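Local coordinates for chitin oligosaccharide binding protein NagB2 (Paenibacillus sp. FPU-7, PDB 7EHU) that binds chitin oligosaccharides such as N,N'-diacetylchitobiose, probably as the extracellular solute-binding component of a sugar uptake system, at residues Q92-G98 against S315-S321; T186-L190 against G246-P250. All blocks are in the same frame, centred on the assembly; numbering follows the deposited sequence.

Contact 1: residues Q92-G98 against S315-S321; sequences QIFNLFG and SNGYGFS. With NAG (2-acetamido-2-deoxy-beta-D-glucopyranose), chain B; NAG (2-acetamido-2-deoxy-beta-D-glucopyranose), chain C.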
# COMPACT_ATOMS: atom_id res chain seq x y z
N GLN A 92 -13.88 -10.87 -14.04
CA GLN A 92 -13.04 -12.04 -14.30
C GLN A 92 -11.63 -11.86 -13.76
O GLN A 92 -11.02 -12.83 -13.29
CB GLN A 92 -13.00 -12.32 -15.80
CG GLN A 92 -14.27 -12.95 -16.37
CD GLN A 92 -15.29 -11.95 -16.85
OE1 GLN A 92 -15.22 -10.75 -16.58
NE2 GLN A 92 -16.18 -12.42 -17.69
N ILE A 93 -11.09 -10.63 -13.84
CA ILE A 93 -9.76 -10.26 -13.39
C ILE A 93 -9.90 -8.97 -12.60
O ILE A 93 -10.62 -8.06 -13.03
CB ILE A 93 -8.80 -10.00 -14.58
CG1 ILE A 93 -8.69 -11.22 -15.49
CG2 ILE A 93 -7.42 -9.59 -14.06
CD1 ILE A 93 -8.10 -10.90 -16.87
N PHE A 94 -9.24 -8.88 -11.44
CA PHE A 94 -9.43 -7.68 -10.61
C PHE A 94 -8.25 -7.43 -9.69
O PHE A 94 -7.68 -8.37 -9.13
CB PHE A 94 -10.72 -7.78 -9.75
CG PHE A 94 -10.92 -9.15 -9.16
CD1 PHE A 94 -10.36 -9.52 -7.95
CD2 PHE A 94 -11.65 -10.11 -9.85
CE1 PHE A 94 -10.49 -10.80 -7.47
CE2 PHE A 94 -11.81 -11.38 -9.36
CZ PHE A 94 -11.24 -11.73 -8.17
N ASN A 95 -7.95 -6.16 -9.48
CA ASN A 95 -6.99 -5.78 -8.46
C ASN A 95 -7.52 -6.23 -7.09
O ASN A 95 -8.67 -5.95 -6.73
CB ASN A 95 -6.76 -4.28 -8.49
CG ASN A 95 -5.73 -3.83 -7.48
OD1 ASN A 95 -6.04 -3.52 -6.34
ND2 ASN A 95 -4.48 -3.78 -7.91
N LEU A 96 -6.67 -6.92 -6.34
CA LEU A 96 -7.03 -7.63 -5.12
C LEU A 96 -5.94 -7.44 -4.09
O LEU A 96 -4.74 -7.44 -4.42
CB LEU A 96 -7.13 -9.13 -5.43
CG LEU A 96 -7.37 -10.08 -4.27
CD1 LEU A 96 -8.75 -9.89 -3.66
CD2 LEU A 96 -7.21 -11.54 -4.74
N PHE A 97 -6.32 -7.33 -2.81
CA PHE A 97 -5.37 -7.30 -1.71
C PHE A 97 -5.29 -8.65 -1.02
O PHE A 97 -6.30 -9.31 -0.78
CB PHE A 97 -5.74 -6.22 -0.68
CG PHE A 97 -5.31 -4.86 -1.13
CD1 PHE A 97 -6.10 -4.12 -2.01
CD2 PHE A 97 -4.07 -4.33 -0.76
CE1 PHE A 97 -5.68 -2.90 -2.49
CE2 PHE A 97 -3.64 -3.11 -1.24
CZ PHE A 97 -4.43 -2.39 -2.11
N GLY A 98 -4.07 -9.01 -0.62
CA GLY A 98 -3.82 -10.18 0.18
C GLY A 98 -4.35 -10.00 1.59
O GLY A 98 -4.83 -8.94 2.00
N SER A 315 1.52 -7.35 -1.30
CA SER A 315 0.14 -7.31 -0.85
C SER A 315 -0.88 -7.08 -1.95
O SER A 315 -2.07 -7.27 -1.69
CB SER A 315 -0.02 -6.14 0.13
OG SER A 315 0.35 -4.93 -0.53
N ASN A 316 -0.50 -6.57 -3.12
CA ASN A 316 -1.48 -6.10 -4.08
C ASN A 316 -1.14 -6.59 -5.47
O ASN A 316 0.01 -6.51 -5.91
CB ASN A 316 -1.55 -4.56 -4.05
CG ASN A 316 -2.68 -4.00 -4.91
OD1 ASN A 316 -2.44 -3.18 -5.81
ND2 ASN A 316 -3.91 -4.45 -4.67
N GLY A 317 -2.14 -7.12 -6.15
CA GLY A 317 -1.97 -7.60 -7.51
C GLY A 317 -3.28 -8.04 -8.08
O GLY A 317 -4.31 -7.50 -7.68
N TYR A 318 -3.29 -9.02 -8.98
CA TYR A 318 -4.52 -9.48 -9.61
C TYR A 318 -4.96 -10.82 -9.01
O TYR A 318 -4.15 -11.73 -8.77
CB TYR A 318 -4.34 -9.60 -11.13
CG TYR A 318 -4.25 -8.23 -11.75
CD1 TYR A 318 -5.36 -7.40 -11.79
CD2 TYR A 318 -3.05 -7.72 -12.25
CE1 TYR A 318 -5.28 -6.12 -12.31
CE2 TYR A 318 -2.96 -6.45 -12.77
CZ TYR A 318 -4.07 -5.66 -12.80
OH TYR A 318 -4.03 -4.36 -13.26
N GLY A 319 -6.27 -10.89 -8.77
CA GLY A 319 -6.97 -12.14 -8.56
C GLY A 319 -7.97 -12.38 -9.68
O GLY A 319 -8.22 -11.51 -10.53
N PHE A 320 -8.57 -13.57 -9.65
CA PHE A 320 -9.34 -14.08 -10.77
C PHE A 320 -10.61 -14.74 -10.27
O PHE A 320 -10.60 -15.41 -9.24
CB PHE A 320 -8.48 -15.06 -11.59
CG PHE A 320 -7.17 -14.43 -11.98
CD1 PHE A 320 -7.08 -13.64 -13.11
CD2 PHE A 320 -6.06 -14.54 -11.15
CE1 PHE A 320 -5.92 -12.98 -13.43
CE2 PHE A 320 -4.88 -13.88 -11.47
CZ PHE A 320 -4.80 -13.12 -12.62
N SER A 321 -11.71 -14.53 -10.98
CA SER A 321 -12.95 -15.16 -10.56
C SER A 321 -12.84 -16.68 -10.67
O SER A 321 -12.25 -17.21 -11.61
CB SER A 321 -14.10 -14.66 -11.44
OG SER A 321 -15.27 -15.35 -11.07
C1 NAG B . -0.89 0.93 -5.66
C2 NAG B . -0.36 -0.20 -4.79
C3 NAG B . -1.29 -0.47 -3.61
C4 NAG B . -1.67 0.81 -2.89
C5 NAG B . -2.18 1.82 -3.91
C6 NAG B . -2.53 3.17 -3.33
C7 NAG B . 0.96 -1.88 -6.06
C8 NAG B . 0.87 -3.13 -6.88
N2 NAG B . -0.21 -1.41 -5.58
O3 NAG B . -0.63 -1.38 -2.74
O4 NAG B . -2.73 0.55 -1.98
O5 NAG B . -1.15 2.05 -4.88
O6 NAG B . -3.09 4.01 -4.33
O7 NAG B . 2.03 -1.33 -5.83
C1 NAG C . -2.45 0.61 -0.61
C2 NAG C . -3.76 0.47 0.14
C3 NAG C . -3.51 0.34 1.64
C4 NAG C . -2.53 -0.79 1.92
C5 NAG C . -1.25 -0.60 1.10
C6 NAG C . -0.27 -1.74 1.24
C7 NAG C . -5.82 1.40 -0.80
C8 NAG C . -6.65 2.64 -0.98
N2 NAG C . -4.67 1.56 -0.14
O3 NAG C . -4.76 0.10 2.27
O4 NAG C . -2.15 -0.84 3.29
O5 NAG C . -1.59 -0.48 -0.29
O6 NAG C . -0.82 -2.98 0.82
O7 NAG C . -6.17 0.30 -1.23
O HOH W 1 -4.87 -2.61 -11.01
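Strand 93-97 pairs antiparallel with strand 315-320, the short strand axes closing to 4.3 Å with 139° between their directions, through the hydrogen-bonded pairs Phe94-Gly319 and Leu96-Gly317. At the sugar end Asn95 and Asn316 exchange two side-chain bonds: Asn316 ND2 gives to Asn95 OD1 at 2.9 Å, and Asn95 ND2 returns to Asn316 OD1 at 3.0 Å. Each donor points within its own amide plane, but with the planes 58° apart each N-H meets its carbonyl at a tilt. Asn316 OD1 has a second donor, N2 of the chain B N-acetylglucosamine at 2.9 Å, so Asn95 is a second-shell residue that fixes the rotation of a sugar-binding amide. With CG of Asn316 anti to its N (chi1 -173°), ND2 comes over one face of the Phe97 ring, 3.2 Å from CE1 and offset toward the rim. The two strands belong to the mixed sheet of the solute-binding protein fold, in which 30-36 pairs in parallel with 93-97, and their Phe97/Ser315 end faces the sugar. Ser315 OG bonds O6 of the chain C sugar at 2.6 Å, and that O6 also lies in plane at the Phe97 edge. Gly319 O sits 3.6 Å above the centre of the Phe94 ring plane, while Ile93 and Phe320 lie side by side, Ile93 CG1 3.8 Å from Phe320 CD1, beneath helix 326-339.

Contact 2: residues T186-L190 against G246-P250; sequences TPIAL and GYIDP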
# COMPACT_ATOMS: atom_id res chain seq x y z
N THR A 186 6.22 23.50 6.57
CA THR A 186 5.25 22.46 6.92
C THR A 186 5.99 21.13 7.04
O THR A 186 6.57 20.67 6.05
CB THR A 186 4.17 22.36 5.85
OG1 THR A 186 3.56 23.63 5.65
CG2 THR A 186 3.10 21.33 6.23
N PRO A 187 6.04 20.50 8.21
CA PRO A 187 6.94 19.35 8.33
C PRO A 187 6.51 18.11 7.56
O PRO A 187 7.34 17.53 6.84
CB PRO A 187 7.05 19.12 9.85
CG PRO A 187 6.77 20.50 10.43
CD PRO A 187 5.63 20.99 9.54
N ILE A 188 5.25 17.70 7.69
CA ILE A 188 4.77 16.42 7.16
C ILE A 188 3.56 16.67 6.26
O ILE A 188 2.52 17.14 6.73
CB ILE A 188 4.38 15.44 8.28
CG1 ILE A 188 5.52 15.20 9.26
CG2 ILE A 188 3.90 14.12 7.68
CD1 ILE A 188 5.12 14.49 10.53
N ALA A 189 3.71 16.36 4.97
CA ALA A 189 2.57 16.35 4.06
C ALA A 189 1.71 15.12 4.30
O ALA A 189 2.21 14.04 4.59
CB ALA A 189 3.08 16.31 2.62
N LEU A 190 0.39 15.29 4.17
CA LEU A 190 -0.51 14.16 4.28
C LEU A 190 -1.86 14.63 3.74
O LEU A 190 -2.38 15.67 4.16
CB LEU A 190 -0.65 13.78 5.75
CG LEU A 190 -1.05 12.33 6.04
CD1 LEU A 190 -0.80 11.99 7.54
CD2 LEU A 190 -2.32 11.81 5.51
N GLY A 246 1.29 21.00 14.94
CA GLY A 246 1.43 21.55 13.60
C GLY A 246 2.45 20.84 12.74
O GLY A 246 2.88 21.37 11.71
N TYR A 247 2.84 19.62 13.11
CA TYR A 247 3.81 18.88 12.32
C TYR A 247 3.15 18.23 11.11
O TYR A 247 3.70 18.26 10.01
CB TYR A 247 4.55 17.87 13.20
CG TYR A 247 5.34 18.46 14.37
CD1 TYR A 247 5.86 19.75 14.34
CD2 TYR A 247 5.61 17.68 15.50
CE1 TYR A 247 6.62 20.25 15.38
CE2 TYR A 247 6.36 18.18 16.56
CZ TYR A 247 6.85 19.47 16.49
OH TYR A 247 7.62 20.01 17.49
N ILE A 248 1.96 17.66 11.28
CA ILE A 248 1.14 17.23 10.15
C ILE A 248 0.45 18.47 9.56
O ILE A 248 -0.03 19.32 10.31
CB ILE A 248 0.12 16.17 10.59
CG1 ILE A 248 0.82 14.86 10.94
CG2 ILE A 248 -0.93 15.92 9.50
CD1 ILE A 248 -0.05 13.85 11.72
N ASP A 249 0.46 18.60 8.23
CA ASP A 249 -0.17 19.70 7.50
C ASP A 249 -1.54 20.00 8.10
O ASP A 249 -2.39 19.11 8.17
CB ASP A 249 -0.35 19.28 6.03
CG ASP A 249 -0.84 20.40 5.14
OD1 ASP A 249 -1.37 21.41 5.64
OD2 ASP A 249 -0.69 20.25 3.91
N PRO A 250 -1.80 21.23 8.56
CA PRO A 250 -3.12 21.53 9.15
C PRO A 250 -4.26 21.30 8.21
O PRO A 250 -5.40 21.20 8.68
CB PRO A 250 -3.03 23.02 9.53
CG PRO A 250 -1.94 23.57 8.70
CD PRO A 250 -0.93 22.42 8.58
O HOH W 2 -0.58 17.72 2.95
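Ile188 and Ile248 form a single beta bridge, fixed by two backbone bonds: Ile188 N to Tyr247 O at 2.8 Å and Asp249 N to Ile188 O at 2.9 Å. The bridge ties the weakly bonded strand 188-189 to the loop leaving helix 230-244, whose end is closed at Gly246 by a Schellman motif. The first bond is bent, 135° at the hydrogen, and the second is straighter at 153°. Packing is tightest round Tyr247 O, which Pro187 and Ile188 pack against: besides the Ile188 N-H, it has Pro187 CD at 3.4 Å. Pro187 CG also approaches Tyr247 CD1 obliquely at 4.1 Å, with Leu177 of helix 170-182 touching both residues. With an alanine here CG and CD are gone, which is likely to open a gap beside the Tyr247 ring and to leave Tyr247 O less closely packed. Toward helix 230-244, Ile188 CD1 meets Ile248 CG1 at 4.3 Å, a light apolar touch, and Leu239 and Leu242 of that helix also pack on Ile248. The contact is looser toward the Asp249 side chain. Partly exposed Thr186 offers its methyl, CG2 lying 3.9 Å from Asp249 CA, and at the far end of 186-190 Leu190 reaches Asp249 through a water. Swung away from its own backbone N (chi1 -173°), the Asp249 carboxylate reaches forward to Asn251 N with OD1, an Asx turn. Its other oxygen, OD2, accepts at 2.7 Å from the water that in turn takes the Leu190 N-H, with Leu190 N 2.9 Å from the water oxygen.

Overall arrangement
Contact 1 and contact 2 lie on opposite sides of the chain's centre, their own centres 34 Å apart and their nearest atoms about 16 Å apart, so they do not touch. One mixed sheet connects them: strand 309-320, of contact 1, pairs with 138-154, which pairs with 271-275, and that strand runs parallel to 188-189 of contact 2. In sequence, both segments of contact 2 fall between the two of contact 1. Their relation to the glycan differs. Contact 1 supplies Phe97, Ser315 and Asn316 to the pocket, whereas contact 2 stands back, the Leu190 side chain being about 12 Å from a bound N-acetylglucosamine.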